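Local structure of sensor protein (Pseudomonas syringae pv. tomato, 2R8R) at residues R64-R68 against G69-E73; H103-R106 against W107-I110; F191-Q194 against T195-T198. The protein probably acts as a two-component sensor histidine kinase, using ATP to phosphorylate a protein histidine, and is represented here by its N-terminal KdpD sensor domain. All coordinates share one frame; numbering follows the deposited sequence.

Contact 1 (R64-R68 against G69-E73); sequences RTEYR and GMTLE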
ATOM      1  N   ARG A  64      -3.092  17.328   6.988  1.00 33.98           N
ATOM      2  CA  ARG A  64      -4.538  17.241   7.153  1.00 35.34           C
ATOM      3  C   ARG A  64      -5.293  18.324   6.391  1.00 34.77           C
ATOM      4  O   ARG A  64      -4.975  19.493   6.523  1.00 35.50           O
ATOM      5  CB  ARG A  64      -4.889  17.298   8.643  1.00 35.62           C
ATOM      6  CG  ARG A  64      -4.776  15.909   9.266  1.00 37.89           C
ATOM      7  CD  ARG A  64      -4.458  15.898  10.754  1.00 38.54           C
ATOM      8  NE  ARG A  64      -3.957  14.565  11.097  1.00 41.95           N
ATOM      9  CZ  ARG A  64      -2.688  14.167  10.994  1.00 42.28           C
ATOM     10  NH1 ARG A  64      -1.735  15.007  10.575  1.00 44.42           N
ATOM     11  NH2 ARG A  64      -2.372  12.918  11.326  1.00 40.96           N
ATOM     12  N   THR A  65      -6.267  17.921   5.568  1.00 34.28           N
ATOM     13  CA  THR A  65      -7.259  18.837   5.029  1.00 33.64           C
ATOM     14  C   THR A  65      -8.656  18.451   5.527  1.00 33.14           C
ATOM     15  O   THR A  65      -8.835  17.396   6.135  1.00 33.59           O
ATOM     16  CB  THR A  65      -7.234  18.915   3.487  1.00 33.69           C
ATOM     17  OG1 THR A  65      -7.351  17.608   2.908  1.00 33.14           O
ATOM     18  CG2 THR A  65      -5.951  19.592   3.021  1.00 32.91           C
ATOM     19  N   GLU A  66      -9.611  19.355   5.330  1.00 31.98           N
ATOM     20  CA  GLU A  66     -11.035  19.084   5.524  1.00 31.28           C
ATOM     21  C   GLU A  66     -11.705  19.065   4.156  1.00 29.99           C
ATOM     22  O   GLU A  66     -11.459  19.952   3.335  1.00 29.59           O
ATOM     23  CB  GLU A  66     -11.680  20.165   6.395  1.00 31.40           C
ATOM     24  CG  GLU A  66     -11.079  20.285   7.789  1.00 31.95           C
ATOM     25  CD  GLU A  66     -11.330  19.041   8.651  1.00 33.10           C
ATOM     26  OE1 GLU A  66     -12.498  18.546   8.688  1.00 33.77           O
ATOM     27  OE2 GLU A  66     -10.357  18.586   9.303  1.00 30.41           O
ATOM     28  N   TYR A  67     -12.523  18.042   3.919  1.00 28.64           N
ATOM     29  CA  TYR A  67     -13.234  17.856   2.656  1.00 28.45           C
ATOM     30  C   TYR A  67     -14.546  17.102   2.893  1.00 28.36           C
ATOM     31  O   TYR A  67     -14.524  15.927   3.199  1.00 28.96           O
ATOM     32  CB  TYR A  67     -12.375  17.075   1.659  1.00 27.56           C
ATOM     33  CG  TYR A  67     -13.022  16.882   0.289  1.00 26.85           C
ATOM     34  CD1 TYR A  67     -13.202  17.949  -0.590  1.00 25.35           C
ATOM     35  CD2 TYR A  67     -13.454  15.637  -0.114  1.00 25.21           C
ATOM     36  CE1 TYR A  67     -13.821  17.760  -1.842  1.00 25.60           C
ATOM     37  CE2 TYR A  67     -14.059  15.434  -1.347  1.00 24.20           C
ATOM     38  CZ  TYR A  67     -14.236  16.485  -2.203  1.00 25.21           C
ATOM     39  OH  TYR A  67     -14.803  16.218  -3.429  1.00 27.02           O
ATOM     40  N   ARG A  68     -15.675  17.789   2.756  1.00 28.90           N
ATOM     41  CA  ARG A  68     -17.012  17.198   2.986  1.00 28.71           C
ATOM     42  C   ARG A  68     -17.189  16.620   4.388  1.00 29.31           C
ATOM     43  O   ARG A  68     -17.683  15.507   4.567  1.00 28.97           O
ATOM     44  CB  ARG A  68     -17.334  16.178   1.888  1.00 28.55           C
ATOM     45  CG  ARG A  68     -17.237  16.820   0.542  1.00 27.38           C
ATOM     46  CD  ARG A  68     -17.363  15.896  -0.613  1.00 28.85           C
ATOM     47  NE  ARG A  68     -17.753  16.693  -1.780  1.00 31.41           N
ATOM     48  CZ  ARG A  68     -18.058  16.194  -2.973  1.00 33.37           C
ATOM     49  NH1 ARG A  68     -18.457  16.991  -3.954  1.00 33.51           N
ATOM     50  NH2 ARG A  68     -17.968  14.898  -3.190  1.00 35.69           N
ATOM     51  N   GLY A  69     -16.781  17.394   5.391  1.00 30.28           N
ATOM     52  CA  GLY A  69     -16.851  16.938   6.779  1.00 31.31           C
ATOM     53  C   GLY A  69     -15.690  16.064   7.208  1.00 32.45           C
ATOM     54  O   GLY A  69     -15.379  15.990   8.401  1.00 33.25           O
HETATM   55  N   MSE A  70     -15.024  15.428   6.239  1.00 33.58           N
HETATM   56  CA  MSE A  70     -13.979  14.439   6.502  1.00 34.05           C
HETATM   57  C   MSE A  70     -12.629  15.124   6.636  1.00 33.89           C
HETATM   58  O   MSE A  70     -12.315  16.055   5.887  1.00 33.70           O
HETATM   59  CB  MSE A  70     -13.901  13.401   5.375  1.00 33.84           C
HETATM   60  CG  MSE A  70     -15.240  12.821   4.882  1.00 34.64           C
HETATM   61 SE   MSE A  70     -15.022  11.684   3.266  0.60 37.10          SE
HETATM   62  CE  MSE A  70     -15.075  13.049   1.863  1.00 34.82           C
ATOM     63  N   THR A  71     -11.843  14.648   7.606  1.00 33.88           N
ATOM     64  CA  THR A  71     -10.433  14.995   7.733  1.00 33.30           C
ATOM     65  C   THR A  71      -9.641  14.014   6.889  1.00 32.44           C
ATOM     66  O   THR A  71      -9.587  12.833   7.210  1.00 32.71           O
ATOM     67  CB  THR A  71      -9.965  14.922   9.197  1.00 33.70           C
ATOM     68  OG1 THR A  71     -10.688  15.883   9.974  1.00 33.48           O
ATOM     69  CG2 THR A  71      -8.461  15.206   9.310  1.00 34.07           C
ATOM     70  N   LEU A  72      -9.068  14.525   5.797  1.00 31.53           N
ATOM     71  CA  LEU A  72      -8.223  13.781   4.872  1.00 30.57           C
ATOM     72  C   LEU A  72      -6.754  13.992   5.256  1.00 30.57           C
ATOM     73  O   LEU A  72      -6.403  15.063   5.690  1.00 30.20           O
ATOM     74  CB  LEU A  72      -8.472  14.264   3.435  1.00 30.32           C
ATOM     75  CG  LEU A  72      -9.898  14.097   2.863  1.00 28.23           C
ATOM     76  CD1 LEU A  72      -9.973  14.378   1.361  1.00 21.16           C
ATOM     77  CD2 LEU A  72     -10.415  12.695   3.171  1.00 25.79           C
ATOM     78  N   GLU A  73      -5.932  12.939   5.143  1.00 30.66           N
ATOM     79  CA  GLU A  73      -4.489  12.965   5.455  1.00 30.39           C
ATOM     80  C   GLU A  73      -3.723  12.583   4.196  1.00 29.18           C
ATOM     81  O   GLU A  73      -4.098  11.640   3.505  1.00 29.97           O
ATOM     82  CB  GLU A  73      -4.131  11.962   6.554  1.00 30.51           C
ATOM     83  CG  GLU A  73      -4.882  12.104   7.869  1.00 31.53           C
ATOM     84  CD  GLU A  73      -4.736  10.869   8.729  1.00 33.36           C
ATOM     85  OE1 GLU A  73      -4.804   9.739   8.183  1.00 37.03           O
ATOM     86  OE2 GLU A  73      -4.520  11.003   9.962  1.00 38.51           O
TER
HETATM   87  O   HOH W   1      -4.744  16.264   2.962  1.00 40.79           O
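E66 sets its CG opposite the carbonyl carbon (chi1 -60°), and the chain then bends at chi2 (-66°), bringing the carboxylate across to T71. T71 OG1 donates to E66 OE2 at 2.8 Å, meeting that oxygen on its syn side and somewhat out of the carboxylate plane. The two residues form a non-hydrogen-bonded pair of the antiparallel hairpin made by strands 63-67 and 70-74, which a type I' turn from Y67 to M70 closes. R64 and E73 lie on the same face, side by side and pointing the same way. Their salt bridge joins R64 NH2 to E73 OE2 at 3.2 Å with the flat groups 89° apart, and E73 CG lies over one face of the guanidinium. The other side of the hairpin is greasier, apart from T65, whose OG1 binds a water: L72 CD1 is 3.6 Å from Y67 CB, and CE of the selenomethionine M70 is 3.6 Å from Y67 CD2. Between the strands, T65 N donates to L72 O at 2.9 Å and Y67 N to M70 O at 2.8 Å. At this exposed surface the carboxylates, guanidinium and hydroxyl thus hold each other across the strands, while the mostly apolar face packs on the loop at A98 and P99.

Contact 2 (H103-R106 against W107-I110); sequences HTKR and WQDI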
ATOM      1  N   HIS A 103      -0.520  16.342  -7.247  1.00 16.54           N
ATOM      2  CA  HIS A 103      -0.781  15.236  -8.143  1.00 16.27           C
ATOM      3  C   HIS A 103      -2.126  14.578  -7.835  1.00 17.32           C
ATOM      4  O   HIS A 103      -2.607  14.570  -6.690  1.00 18.38           O
ATOM      5  CB  HIS A 103       0.281  14.167  -7.984  1.00 16.42           C
ATOM      6  CG  HIS A 103       1.678  14.670  -8.151  1.00 15.57           C
ATOM      7  ND1 HIS A 103       2.673  14.412  -7.236  1.00 13.87           N
ATOM      8  CD2 HIS A 103       2.224  15.472  -9.090  1.00 13.66           C
ATOM      9  CE1 HIS A 103       3.787  14.977  -7.647  1.00 14.60           C
ATOM     10  NE2 HIS A 103       3.532  15.649  -8.755  1.00 14.66           N
ATOM     11  N   THR A 104      -2.716  14.020  -8.879  1.00 17.75           N
ATOM     12  CA  THR A 104      -3.930  13.216  -8.793  1.00 17.72           C
ATOM     13  C   THR A 104      -3.732  11.955  -7.950  1.00 17.61           C
ATOM     14  O   THR A 104      -4.575  11.614  -7.101  1.00 17.87           O
ATOM     15  CB  THR A 104      -4.393  12.855 -10.223  1.00 17.78           C
ATOM     16  OG1 THR A 104      -4.677  14.078 -10.929  1.00 18.15           O
ATOM     17  CG2 THR A 104      -5.679  11.967 -10.218  1.00 18.39           C
ATOM     18  N   LYS A 105      -2.600  11.288  -8.170  1.00 16.99           N
ATOM     19  CA  LYS A 105      -2.356   9.959  -7.665  1.00 15.73           C
ATOM     20  C   LYS A 105      -1.112   9.932  -6.805  1.00 15.64           C
ATOM     21  O   LYS A 105      -0.119  10.612  -7.082  1.00 15.85           O
ATOM     22  CB  LYS A 105      -2.170   8.982  -8.834  1.00 15.27           C
ATOM     23  CG  LYS A 105      -3.377   8.737  -9.719  1.00 16.14           C
ATOM     24  CD  LYS A 105      -4.624   8.131  -9.052  1.00 16.37           C
ATOM     25  CE  LYS A 105      -4.450   6.655  -8.690  1.00 19.83           C
ATOM     26  NZ  LYS A 105      -5.695   5.862  -8.281  1.00 18.40           N
ATOM     27  N   ARG A 106      -1.140   9.098  -5.776  1.00 16.03           N
ATOM     28  CA  ARG A 106       0.037   8.876  -4.932  1.00 15.30           C
ATOM     29  C   ARG A 106       1.209   8.224  -5.666  1.00 15.54           C
ATOM     30  O   ARG A 106       2.325   8.493  -5.317  1.00 14.99           O
ATOM     31  CB  ARG A 106      -0.344   8.070  -3.720  1.00 15.47           C
ATOM     32  CG  ARG A 106       0.778   7.820  -2.740  1.00 15.22           C
ATOM     33  CD  ARG A 106       0.215   7.121  -1.505  1.00 14.96           C
ATOM     34  NE  ARG A 106      -0.511   8.059  -0.658  1.00 12.23           N
ATOM     35  CZ  ARG A 106      -1.199   7.711   0.424  1.00 13.85           C
ATOM     36  NH1 ARG A 106      -1.265   6.425   0.798  1.00 11.83           N
ATOM     37  NH2 ARG A 106      -1.817   8.658   1.146  1.00 12.41           N
ATOM     38  N   TRP A 107       0.957   7.397  -6.690  1.00 16.15           N
ATOM     39  CA  TRP A 107       2.033   6.859  -7.510  1.00 16.08           C
ATOM     40  C   TRP A 107       2.877   7.965  -8.153  1.00 15.93           C
ATOM     41  O   TRP A 107       4.077   7.814  -8.240  1.00 14.69           O
ATOM     42  CB  TRP A 107       1.569   5.807  -8.530  1.00 16.72           C
ATOM     43  CG  TRP A 107       0.716   6.245  -9.713  1.00 18.03           C
ATOM     44  CD1 TRP A 107      -0.622   6.040  -9.862  1.00 18.31           C
ATOM     45  CD2 TRP A 107       1.162   6.875 -10.929  1.00 18.87           C
ATOM     46  NE1 TRP A 107      -1.044   6.517 -11.084  1.00 19.74           N
ATOM     47  CE2 TRP A 107       0.022   7.056 -11.749  1.00 20.36           C
ATOM     48  CE3 TRP A 107       2.407   7.315 -11.400  1.00 18.94           C
ATOM     49  CZ2 TRP A 107       0.091   7.660 -13.010  1.00 18.26           C
ATOM     50  CZ3 TRP A 107       2.476   7.916 -12.649  1.00 19.34           C
ATOM     51  CH2 TRP A 107       1.325   8.087 -13.433  1.00 18.30           C
ATOM     52  N   GLN A 108       2.258   9.086  -8.527  1.00 15.77           N
ATOM     53  CA  GLN A 108       3.003  10.255  -9.025  1.00 15.60           C
ATOM     54  C   GLN A 108       3.862  10.914  -7.966  1.00 14.47           C
ATOM     55  O   GLN A 108       4.945  11.385  -8.268  1.00 14.96           O
ATOM     56  CB  GLN A 108       2.058  11.312  -9.584  1.00 15.83           C
ATOM     57  CG  GLN A 108       1.315  10.893 -10.783  1.00 15.73           C
ATOM     58  CD  GLN A 108       0.244  11.898 -11.150  1.00 17.11           C
ATOM     59  OE1 GLN A 108      -0.915  11.666 -10.872  1.00 15.92           O
ATOM     60  NE2 GLN A 108       0.643  13.052 -11.742  1.00 20.31           N
ATOM     61  N   ASP A 109       3.358  11.001  -6.741  1.00 14.04           N
ATOM     62  CA  ASP A 109       4.152  11.428  -5.602  1.00 14.39           C
ATOM     63  C   ASP A 109       5.425  10.586  -5.471  1.00 14.39           C
ATOM     64  O   ASP A 109       6.519  11.095  -5.285  1.00 14.97           O
ATOM     65  CB  ASP A 109       3.373  11.265  -4.289  1.00 14.88           C
ATOM     66  CG  ASP A 109       2.160  12.214  -4.148  1.00 16.62           C
ATOM     67  OD1 ASP A 109       1.909  13.102  -5.020  1.00 16.71           O
ATOM     68  OD2 ASP A 109       1.476  12.054  -3.113  1.00 12.79           O
ATOM     69  N   ILE A 110       5.244   9.274  -5.558  1.00 14.74           N
ATOM     70  CA  ILE A 110       6.319   8.316  -5.539  1.00 13.94           C
ATOM     71  C   ILE A 110       7.300   8.506  -6.689  1.00 14.08           C
ATOM     72  O   ILE A 110       8.506   8.477  -6.482  1.00 14.69           O
ATOM     73  CB  ILE A 110       5.757   6.848  -5.519  1.00 13.36           C
ATOM     74  CG1 ILE A 110       5.156   6.561  -4.133  1.00 13.34           C
ATOM     75  CG2 ILE A 110       6.835   5.884  -5.895  1.00 10.20           C
ATOM     76  CD1 ILE A 110       4.256   5.346  -4.028  1.00 13.91           C
TER
HETATM   77  O   HOH W   2       0.544  15.461  -4.537  1.00 20.41           O
HETATM   78  O   HOH W   3      -1.998  15.012 -11.532  1.00 32.53           O
HETATM   79  O   HOH W   4       0.344  10.862  -0.828  1.00 18.03           O
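The indole of W107 packs against K105, whose CB lies over the face of its five-membered ring, 3.8 Å from the centroid, in a CH-pi contact. W107 CG is turned between the backbone N and the carbonyl carbon (chi1 70°), which carries the ring back along the chain. The lysine chain then bends away, taking NZ to A94 O, T96 OG1 and T147 O.

Q108 follows, three residues after K105, the N-cap of helix 106-115. Its side chain, extended beyond CG, reaches back toward the start of the helix, so that the amide OE1 takes up the backbone N-H of the N-cap residue, K105 N, at 3.2 Å, the donor standing above the amide's carbonyl plane. In return Q108 N gives only a weak bond to K105 O. Q108 CB meanwhile lies over a face of the H103 imidazole, 4.0 Å from its centroid, and a water links Q108 NE2 with T104 N.

D109 takes the edge of that same imidazole. H103 ND1 donates to D109 OD1 at 2.7 Å, nearly straight at 163°, in the ring plane and on the anti lone pair of the oxygen. The ring is thus held by Q108 CB over a face and D109 OD1 at its edge; separately, a water accepts from H103 N and donates to D109 OD1. Another water, accepting from R106 NE, may donate to D109 OD2, which also takes a weak bond from N97 ND2.

I110 brings the regular helix pattern, its N donating to R106 O at 3.0 Å.

Around this helix start, R106 reaches D91 O and forms a salt bridge with E74, at the end of strand 70-74. H103 and D109 touch L77 of helix 77-83, W107 meets W151 of helix 150-154 edge-to-face, and I110 packs on V90 of strand 87-90.

Contact 3 (F191-Q194 against T195-T198); sequences FFTQ and TNLT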
ATOM      1  N   PHE A 191     -16.794  -9.206  -0.603  1.00 29.42           N
ATOM      2  CA  PHE A 191     -15.412  -9.347  -1.044  1.00 27.41           C
ATOM      3  C   PHE A 191     -14.685 -10.536  -0.431  1.00 25.96           C
ATOM      4  O   PHE A 191     -14.051 -11.339  -1.124  1.00 25.39           O
ATOM      5  CB  PHE A 191     -14.677  -8.078  -0.643  1.00 27.44           C
ATOM      6  CG  PHE A 191     -13.304  -7.962  -1.241  1.00 27.51           C
ATOM      7  CD1 PHE A 191     -13.131  -7.403  -2.498  1.00 25.14           C
ATOM      8  CD2 PHE A 191     -12.189  -8.411  -0.532  1.00 27.28           C
ATOM      9  CE1 PHE A 191     -11.873  -7.320  -3.061  1.00 26.38           C
ATOM     10  CE2 PHE A 191     -10.917  -8.310  -1.074  1.00 26.85           C
ATOM     11  CZ  PHE A 191     -10.759  -7.760  -2.348  1.00 27.07           C
ATOM     12  N   PHE A 192     -14.734 -10.593   0.889  1.00 24.90           N
ATOM     13  CA  PHE A 192     -14.006 -11.581   1.672  1.00 24.59           C
ATOM     14  C   PHE A 192     -14.815 -12.840   1.774  1.00 24.53           C
ATOM     15  O   PHE A 192     -15.527 -13.065   2.763  1.00 24.47           O
ATOM     16  CB  PHE A 192     -13.699 -11.061   3.081  1.00 24.16           C
ATOM     17  CG  PHE A 192     -12.638 -10.047   3.104  1.00 24.12           C
ATOM     18  CD1 PHE A 192     -11.330 -10.405   3.308  1.00 22.80           C
ATOM     19  CD2 PHE A 192     -12.940  -8.711   2.906  1.00 26.72           C
ATOM     20  CE1 PHE A 192     -10.318  -9.443   3.324  1.00 22.21           C
ATOM     21  CE2 PHE A 192     -11.916  -7.753   2.913  1.00 26.85           C
ATOM     22  CZ  PHE A 192     -10.603  -8.152   3.113  1.00 21.57           C
ATOM     23  N   THR A 193     -14.716 -13.633   0.718  1.00 24.71           N
ATOM     24  CA  THR A 193     -15.147 -15.005   0.721  1.00 24.92           C
ATOM     25  C   THR A 193     -13.963 -15.877   0.327  1.00 25.19           C
ATOM     26  O   THR A 193     -12.950 -15.405  -0.177  1.00 26.00           O
ATOM     27  CB  THR A 193     -16.358 -15.225  -0.242  1.00 25.04           C
ATOM     28  OG1 THR A 193     -15.928 -15.030  -1.589  1.00 25.28           O
ATOM     29  CG2 THR A 193     -17.519 -14.263   0.102  1.00 22.30           C
ATOM     30  N   GLN A 194     -14.091 -17.157   0.606  1.00 26.25           N
ATOM     31  CA  GLN A 194     -13.084 -18.169   0.275  1.00 25.83           C
ATOM     32  C   GLN A 194     -12.825 -18.173  -1.223  1.00 24.88           C
ATOM     33  O   GLN A 194     -11.694 -18.157  -1.671  1.00 24.59           O
ATOM     34  CB  GLN A 194     -13.622 -19.540   0.752  1.00 25.92           C
ATOM     35  CG  GLN A 194     -12.757 -20.758   0.454  1.00 28.00           C
ATOM     36  CD  GLN A 194     -11.399 -20.718   1.136  1.00 30.96           C
ATOM     37  OE1 GLN A 194     -11.265 -20.235   2.258  1.00 35.66           O
ATOM     38  NE2 GLN A 194     -10.386 -21.244   0.462  1.00 31.71           N
ATOM     39  N   THR A 195     -13.903 -18.210  -1.994  1.00 24.64           N
ATOM     40  CA  THR A 195     -13.818 -18.236  -3.448  1.00 24.18           C
ATOM     41  C   THR A 195     -13.115 -16.998  -3.989  1.00 23.34           C
ATOM     42  O   THR A 195     -12.237 -17.126  -4.826  1.00 23.68           O
ATOM     43  CB  THR A 195     -15.231 -18.369  -4.097  1.00 24.73           C
ATOM     44  OG1 THR A 195     -15.660 -19.734  -4.023  1.00 25.04           O
ATOM     45  CG2 THR A 195     -15.196 -17.958  -5.561  1.00 25.51           C
ATOM     46  N   ASN A 196     -13.535 -15.808  -3.561  1.00 22.28           N
ATOM     47  CA  ASN A 196     -12.946 -14.567  -4.062  1.00 22.17           C
ATOM     48  C   ASN A 196     -11.473 -14.376  -3.668  1.00 21.96           C
ATOM     49  O   ASN A 196     -10.640 -13.987  -4.492  1.00 21.61           O
ATOM     50  CB  ASN A 196     -13.758 -13.361  -3.564  1.00 23.21           C
ATOM     51  CG  ASN A 196     -15.125 -13.244  -4.229  1.00 22.74           C
ATOM     52  OD1 ASN A 196     -15.393 -13.896  -5.233  1.00 26.17           O
ATOM     53  ND2 ASN A 196     -15.999 -12.407  -3.654  1.00 20.38           N
ATOM     54  N   LEU A 197     -11.151 -14.689  -2.416  1.00 21.47           N
ATOM     55  CA  LEU A 197      -9.790 -14.545  -1.916  1.00 21.45           C
ATOM     56  C   LEU A 197      -8.828 -15.556  -2.566  1.00 21.23           C
ATOM     57  O   LEU A 197      -7.663 -15.255  -2.767  1.00 22.33           O
ATOM     58  CB  LEU A 197      -9.771 -14.638  -0.371  1.00 21.20           C
ATOM     59  CG  LEU A 197     -10.462 -13.490   0.385  1.00 21.77           C
ATOM     60  CD1 LEU A 197     -10.648 -13.824   1.905  1.00 19.50           C
ATOM     61  CD2 LEU A 197      -9.731 -12.126   0.182  1.00 17.55           C
ATOM     62  N   THR A 198      -9.316 -16.734  -2.909  1.00 20.97           N
ATOM     63  CA  THR A 198      -8.552 -17.724  -3.658  1.00 20.37           C
ATOM     64  C   THR A 198      -8.227 -17.202  -5.050  1.00 20.51           C
ATOM     65  O   THR A 198      -7.081 -17.321  -5.526  1.00 20.74           O
ATOM     66  CB  THR A 198      -9.351 -19.050  -3.784  1.00 20.93           C
ATOM     67  OG1 THR A 198      -9.457 -19.646  -2.485  1.00 21.14           O
ATOM     68  CG2 THR A 198      -8.686 -20.029  -4.748  1.00 18.09           C
TER
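L197 CD1 lies beside the ring of F192, 3.8 Å from F192 CD1, and the same ring carries F191 CD2 over one face, 3.4 Å above the plane and displaced toward the rim. The L197 side chain crosses that of F192 obliquely and that of F191 at about a right angle. Both leucine methyls meet F192, and L197 CD2 also reaches F191 CE2 at 4.2 Å. The setting is a helix-to-helix corner: F192 is the centre of an inverse gamma turn that ends helix 185-191, and T193 immediately becomes the N-cap of helix 194-209.

The third flat group, the N196 amide, lies beside the same turn. N196 ND2 gives a weak bond to F191 O at 3.4 Å, and that carbonyl also takes the weak bond from T193 N that closes the gamma turn. T193 supplies the cap. With chi1 at 67°, its OG1 lies between the backbone N and the carbonyl carbon and faces the new helix, where it accepts from N196 N at 3.2 Å in a nearly straight bond. L197 N in turn donates to T193 O, so the side-chain OG1 and the backbone O of T193 both accept from the first turn.

The leucine side of the corner is buried. L197 also rests on P166 and L169 of helix 166-174 and on A14, and F192 on P15, in a loop whose sequence is consistent with a P-loop. N196 packs on I139 and T140 of helix 133-140.

On the outer side, Q194 O accepts twice, from T198 N at 3.0 Å and from T198 OG1 at 2.8 Å, the two donors reaching it from opposite faces of its carbonyl plane.

Overall arrangement
The three contacts follow one another along the chain within the KdpD sensor domain, whose centre is a five-stranded parallel sheet consistent with a P-loop NTPase fold. Contact 1 is a surface hairpin, its centre about 20 Å from that of the chain. Contact 2, at the start of helix 106-115, is closer in; the centres of contacts 1 and 2 are about 18 Å apart, their nearest atoms about 4 Å apart without touching, and the R106-E74 salt bridge joins that helix to strand 70-74. Contact 3 begins the last helix, 194-209, across the chain's centre from contact 2, about 30 Å from it and about 32 Å from contact 1 between centres, and packs separately, beside the probable nucleotide-binding loop.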